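Local structure of general odorant-binding protein 28a (Drosophila melanogaster, 6QQ4) at residues D1-L9 and K71-K80. The protein probably binds and carries small volatile ligands such as odorants and pheromones, as other members of the secreted PBP/GOBP family do. Residues are numbered along the deposited sequence; the frame is centred on the assembly and turned at random.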
ATOM      1  N   ASP A   1     -10.805 -12.523  -5.926  1.00 59.78           N
ATOM      2  CA  ASP A   1     -11.268 -11.279  -5.324  1.00 62.47           C
ATOM      3  C   ASP A   1     -10.093 -10.399  -4.911  1.00 60.02           C
ATOM      4  O   ASP A   1     -10.256  -9.197  -4.679  1.00 56.09           O
ATOM      5  CB  ASP A   1     -12.164 -11.571  -4.121  1.00 58.90           C
ATOM      6  CG  ASP A   1     -12.855 -10.325  -3.577  1.00 59.33           C
ATOM      7  OD1 ASP A   1     -13.783  -9.811  -4.238  1.00 64.22           O
ATOM      8  OD2 ASP A   1     -12.490  -9.870  -2.471  1.00 57.99           O
ATOM      9  N   GLU A   2      -8.908 -10.994  -4.808  1.00 60.25           N
ATOM     10  CA  GLU A   2      -7.700 -10.197  -4.642  1.00 52.85           C
ATOM     11  C   GLU A   2      -7.486  -9.361  -5.897  1.00 56.93           C
ATOM     12  O   GLU A   2      -6.984  -8.235  -5.832  1.00 55.58           O
ATOM     13  CB  GLU A   2      -6.478 -11.072  -4.383  1.00 59.95           C
ATOM     14  CG  GLU A   2      -5.232 -10.259  -4.113  1.00 57.60           C
ATOM     15  CD  GLU A   2      -3.963 -10.989  -4.474  1.00 62.90           C
ATOM     16  OE1 GLU A   2      -3.729 -12.088  -3.924  1.00 61.58           O
ATOM     17  OE2 GLU A   2      -3.201 -10.460  -5.315  1.00 68.83           O
ATOM     18  N   LYS A   3      -7.867  -9.932  -7.036  1.00 55.42           N
ATOM     19  CA  LYS A   3      -7.851  -9.219  -8.308  1.00 53.06           C
ATOM     20  C   LYS A   3      -8.655  -7.927  -8.224  1.00 48.16           C
ATOM     21  O   LYS A   3      -8.190  -6.868  -8.632  1.00 49.39           O
ATOM     22  CB  LYS A   3      -8.411 -10.101  -9.427  1.00 54.16           C
ATOM     23  CG  LYS A   3      -7.576 -11.334  -9.753  1.00 59.11           C
ATOM     24  CD  LYS A   3      -6.257 -10.960 -10.419  1.00 59.71           C
ATOM     25  CE  LYS A   3      -5.476 -12.208 -10.835  1.00 65.89           C
ATOM     26  NZ  LYS A   3      -4.162 -11.890 -11.472  1.00 62.67           N
ATOM     27  N   GLU A   4      -9.867  -8.033  -7.694  1.00 50.75           N
ATOM     28  CA  GLU A   4     -10.771  -6.893  -7.576  1.00 55.35           C
ATOM     29  C   GLU A   4     -10.224  -5.843  -6.609  1.00 49.64           C
ATOM     30  O   GLU A   4     -10.435  -4.643  -6.794  1.00 44.07           O
ATOM     31  CB  GLU A   4     -12.154  -7.379  -7.139  1.00 55.00           C
ATOM     32  CG  GLU A   4     -12.723  -8.429  -8.089  1.00 60.06           C
ATOM     33  CD  GLU A   4     -13.813  -9.289  -7.469  1.00 66.39           C
ATOM     34  OE1 GLU A   4     -13.727 -10.530  -7.592  1.00 66.84           O
ATOM     35  OE2 GLU A   4     -14.760  -8.730  -6.878  1.00 65.97           O
ATOM     36  N   ALA A   5      -9.504  -6.304  -5.592  1.00 48.17           N
ATOM     37  CA  ALA A   5      -8.837  -5.415  -4.650  1.00 47.12           C
ATOM     38  C   ALA A   5      -7.777  -4.577  -5.356  1.00 49.05           C
ATOM     39  O   ALA A   5      -7.661  -3.375  -5.118  1.00 43.68           O
ATOM     40  CB  ALA A   5      -8.214  -6.210  -3.523  1.00 49.40           C
ATOM     41  N   LEU A   6      -7.000  -5.211  -6.228  1.00 44.79           N
ATOM     42  CA  LEU A   6      -5.988  -4.485  -6.980  1.00 50.29           C
ATOM     43  C   LEU A   6      -6.644  -3.517  -7.963  1.00 43.98           C
ATOM     44  O   LEU A   6      -6.123  -2.438  -8.212  1.00 41.86           O
ATOM     45  CB  LEU A   6      -5.066  -5.449  -7.725  1.00 55.08           C
ATOM     46  CG  LEU A   6      -3.782  -4.810  -8.257  1.00 53.81           C
ATOM     47  CD1 LEU A   6      -2.911  -4.323  -7.092  1.00 48.87           C
ATOM     48  CD2 LEU A   6      -3.019  -5.780  -9.152  1.00 51.27           C
ATOM     49  N   ALA A   7      -7.792  -3.906  -8.511  1.00 43.81           N
ATOM     50  CA  ALA A   7      -8.527  -3.041  -9.421  1.00 43.41           C
ATOM     51  C   ALA A   7      -9.008  -1.757  -8.728  1.00 45.22           C
ATOM     52  O   ALA A   7      -8.964  -0.672  -9.317  1.00 40.39           O
ATOM     53  CB  ALA A   7      -9.710  -3.795 -10.025  1.00 41.60           C
ATOM     54  N   LYS A   8      -9.471  -1.885  -7.486  1.00 39.69           N
ATOM     55  CA  LYS A   8      -9.906  -0.731  -6.704  1.00 41.38           C
ATOM     56  C   LYS A   8      -8.728   0.184  -6.405  1.00 43.16           C
ATOM     57  O   LYS A   8      -8.847   1.403  -6.424  1.00 40.77           O
ATOM     58  CB  LYS A   8     -10.560  -1.173  -5.391  1.00 39.17           C
ATOM     59  N   LEU A   9      -7.587  -0.423  -6.126  1.00 43.99           N
ATOM     60  CA  LEU A   9      -6.389   0.331  -5.798  1.00 44.43           C
ATOM     61  C   LEU A   9      -5.951   1.166  -6.988  1.00 43.94           C
ATOM     62  O   LEU A   9      -5.428   2.270  -6.828  1.00 43.17           O
ATOM     63  CB  LEU A   9      -5.263  -0.612  -5.375  1.00 48.83           C
ATOM     64  CG  LEU A   9      -4.359  -0.123  -4.248  1.00 53.59           C
ATOM     65  CD1 LEU A   9      -5.044  -0.373  -2.922  1.00 53.20           C
ATOM     66  CD2 LEU A   9      -2.995  -0.803  -4.294  1.00 54.08           C
ATOM     67  N   LYS A  71      -8.528  -5.986   3.471  1.00 55.77           N
ATOM     68  CA  LYS A  71      -9.296  -6.494   2.333  1.00 56.87           C
ATOM     69  C   LYS A  71      -9.108  -5.621   1.088  1.00 58.06           C
ATOM     70  O   LYS A  71      -9.436  -6.043  -0.021  1.00 56.91           O
ATOM     71  CB  LYS A  71     -10.786  -6.609   2.676  1.00 54.55           C
ATOM     72  CG  LYS A  71     -11.570  -5.326   2.514  1.00 56.12           C
ATOM     73  CD  LYS A  71     -13.064  -5.610   2.450  1.00 58.02           C
ATOM     74  CE  LYS A  71     -13.834  -4.382   1.979  1.00 56.83           C
ATOM     75  NZ  LYS A  71     -15.273  -4.408   2.366  1.00 52.81           N
ATOM     76  N   GLN A  72      -8.573  -4.412   1.275  1.00 57.53           N
ATOM     77  CA  GLN A  72      -8.243  -3.533   0.152  1.00 55.80           C
ATOM     78  C   GLN A  72      -6.965  -3.989  -0.543  1.00 55.51           C
ATOM     79  O   GLN A  72      -6.615  -3.473  -1.603  1.00 53.95           O
ATOM     80  CB  GLN A  72      -8.077  -2.078   0.606  1.00 54.76           C
ATOM     81  CG  GLN A  72      -9.268  -1.506   1.349  1.00 58.86           C
ATOM     82  CD  GLN A  72     -10.585  -1.766   0.641  1.00 62.14           C
ATOM     83  OE1 GLN A  72     -11.495  -2.373   1.208  1.00 59.53           O
ATOM     84  NE2 GLN A  72     -10.698  -1.296  -0.599  1.00 61.02           N
ATOM     85  N   TYR A  73      -6.272  -4.952   0.061  1.00 56.34           N
ATOM     86  CA  TYR A  73      -5.038  -5.491  -0.504  1.00 54.52           C
ATOM     87  C   TYR A  73      -5.182  -6.940  -1.003  1.00 55.80           C
ATOM     88  O   TYR A  73      -4.582  -7.325  -2.008  1.00 55.12           O
ATOM     89  CB  TYR A  73      -3.910  -5.433   0.530  1.00 58.27           C
ATOM     90  CG  TYR A  73      -3.262  -4.080   0.728  1.00 55.12           C
ATOM     91  CD1 TYR A  73      -2.217  -3.660  -0.090  1.00 52.95           C
ATOM     92  CD2 TYR A  73      -3.669  -3.237   1.756  1.00 54.87           C
ATOM     93  CE1 TYR A  73      -1.607  -2.433   0.099  1.00 51.27           C
ATOM     94  CE2 TYR A  73      -3.064  -2.006   1.953  1.00 54.57           C
ATOM     95  CZ  TYR A  73      -2.032  -1.611   1.123  1.00 51.03           C
ATOM     96  OH  TYR A  73      -1.432  -0.388   1.316  1.00 54.72           O
ATOM     97  N   THR A  74      -5.965  -7.745  -0.294  1.00 52.57           N
ATOM     98  CA  THR A  74      -6.003  -9.184  -0.554  1.00 52.69           C
ATOM     99  C   THR A  74      -7.367  -9.714  -1.003  1.00 54.81           C
ATOM    100  O   THR A  74      -7.475 -10.851  -1.477  1.00 51.91           O
ATOM    101  CB  THR A  74      -5.592  -9.974   0.705  1.00 55.89           C
ATOM    102  OG1 THR A  74      -6.568  -9.767   1.732  1.00 47.45           O
ATOM    103  CG2 THR A  74      -4.227  -9.516   1.206  1.00 53.06           C
ATOM    104  N   GLY A  75      -8.405  -8.899  -0.843  1.00 55.15           N
ATOM    105  CA  GLY A  75      -9.760  -9.361  -1.070  1.00 57.04           C
ATOM    106  C   GLY A  75     -10.303 -10.061   0.162  1.00 51.54           C
ATOM    107  O   GLY A  75      -9.658 -10.063   1.212  1.00 55.24           O
ATOM    108  N   ASN A  76     -11.479 -10.664   0.032  1.00 54.16           N
ATOM    109  CA  ASN A  76     -12.197 -11.222   1.175  1.00 52.40           C
ATOM    110  C   ASN A  76     -11.720 -12.597   1.659  1.00 53.83           C
ATOM    111  O   ASN A  76     -12.100 -13.020   2.753  1.00 51.09           O
ATOM    112  CB  ASN A  76     -13.695 -11.302   0.852  1.00 51.13           C
ATOM    113  CG  ASN A  76     -14.442 -10.027   1.210  1.00 60.80           C
ATOM    114  OD1 ASN A  76     -15.084  -9.949   2.257  1.00 63.12           O
ATOM    115  ND2 ASN A  76     -14.358  -9.020   0.347  1.00 58.53           N
ATOM    116  N   ASP A  77     -10.897 -13.288   0.869  1.00 49.09           N
ATOM    117  CA  ASP A  77     -10.461 -14.649   1.225  1.00 49.70           C
ATOM    118  C   ASP A  77      -9.820 -14.763   2.614  1.00 47.79           C
ATOM    119  O   ASP A  77      -8.886 -14.023   2.919  1.00 44.84           O
ATOM    120  CB  ASP A  77      -9.465 -15.184   0.202  1.00 50.73           C
ATOM    121  CG  ASP A  77      -8.798 -16.470   0.673  1.00 51.14           C
ATOM    122  OD1 ASP A  77      -9.348 -17.559   0.407  1.00 47.90           O
ATOM    123  OD2 ASP A  77      -7.737 -16.389   1.329  1.00 49.40           O
ATOM    124  N   PRO A  78     -10.289 -15.727   3.435  1.00 43.33           N
ATOM    125  CA  PRO A  78      -9.886 -15.863   4.843  1.00 39.90           C
ATOM    126  C   PRO A  78      -8.381 -16.091   5.062  1.00 35.50           C
ATOM    127  O   PRO A  78      -7.782 -15.352   5.826  1.00 31.41           O
ATOM    128  CB  PRO A  78     -10.686 -17.089   5.324  1.00 35.98           C
ATOM    129  CG  PRO A  78     -11.806 -17.211   4.386  1.00 39.71           C
ATOM    130  CD  PRO A  78     -11.249 -16.774   3.050  1.00 44.37           C
ATOM    131  N   ALA A  79      -7.795 -17.092   4.412  1.00 41.09           N
ATOM    132  CA  ALA A  79      -6.384 -17.420   4.623  1.00 40.20           C
ATOM    133  C   ALA A  79      -5.463 -16.254   4.240  1.00 40.67           C
ATOM    134  O   ALA A  79      -4.578 -15.871   5.023  1.00 39.32           O
ATOM    135  CB  ALA A  79      -6.006 -18.679   3.838  1.00 44.28           C
ATOM    136  N   LYS A  80      -5.687 -15.689   3.050  1.00 43.67           N
ATOM    137  CA  LYS A  80      -4.959 -14.511   2.589  1.00 43.75           C
ATOM    138  C   LYS A  80      -5.139 -13.350   3.538  1.00 42.50           C
ATOM    139  O   LYS A  80      -4.165 -12.728   3.981  1.00 39.09           O
ATOM    140  CB  LYS A  80      -5.432 -14.069   1.205  1.00 49.05           C
ATOM    141  CG  LYS A  80      -4.913 -14.869   0.035  1.00 52.46           C
ATOM    142  CD  LYS A  80      -5.555 -14.351  -1.246  1.00 54.77           C
ATOM    143  CE  LYS A  80      -5.101 -15.136  -2.464  1.00 56.46           C
ATOM    144  NZ  LYS A  80      -5.957 -14.842  -3.649  1.00 62.06           N
TER
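Asp1 OD2 and Asn76 meet where the chain terminus reaches over to the loop 75-77 between two helices. OD2 accepts the backbone N of Asn76 at 2.8 Å, on the anti side and about 20° out of the carboxylate plane, and takes a second, weak bond from Asn76 ND2 at 3.5 Å. The amide and side chain of one residue thus converge on a single oxygen.

The salt bridge is looser. Glu2 OE1 lies 3.6 Å from Lys80 NZ, the two extended side chains crossing at about a right angle. Glu2 OE2 has a long, weak ion pair with Lys33. Lys80 lies in the first turn of helix 78-91, and its backbone N bonds to OD2 of Asp77, the N-cap residue.

Aliphatic carbons of segment 1-9 lie against backbone carbonyls. Ala5 CB sits 3.7 Å from both Lys71 O and Gln72 O, and Glu2 CB lies against Thr74 O. Gly75, with positive phi, has a bare CA that lets it come within 4.2 Å of Glu2 CA. Farther along, Leu9 CD1 meets Gln72 O, and the Leu9 side chain also touches Val48 and Ile52 of helix 39-52.

Helix 2-20 of this all-helical PBP/GOBP fold is thus joined to the junction of helices 66-74 and 78-91 by one good hydrogen bond and weak or long polar pairs at a partly exposed terminus, giving way to methyl groups on carbonyl oxygens.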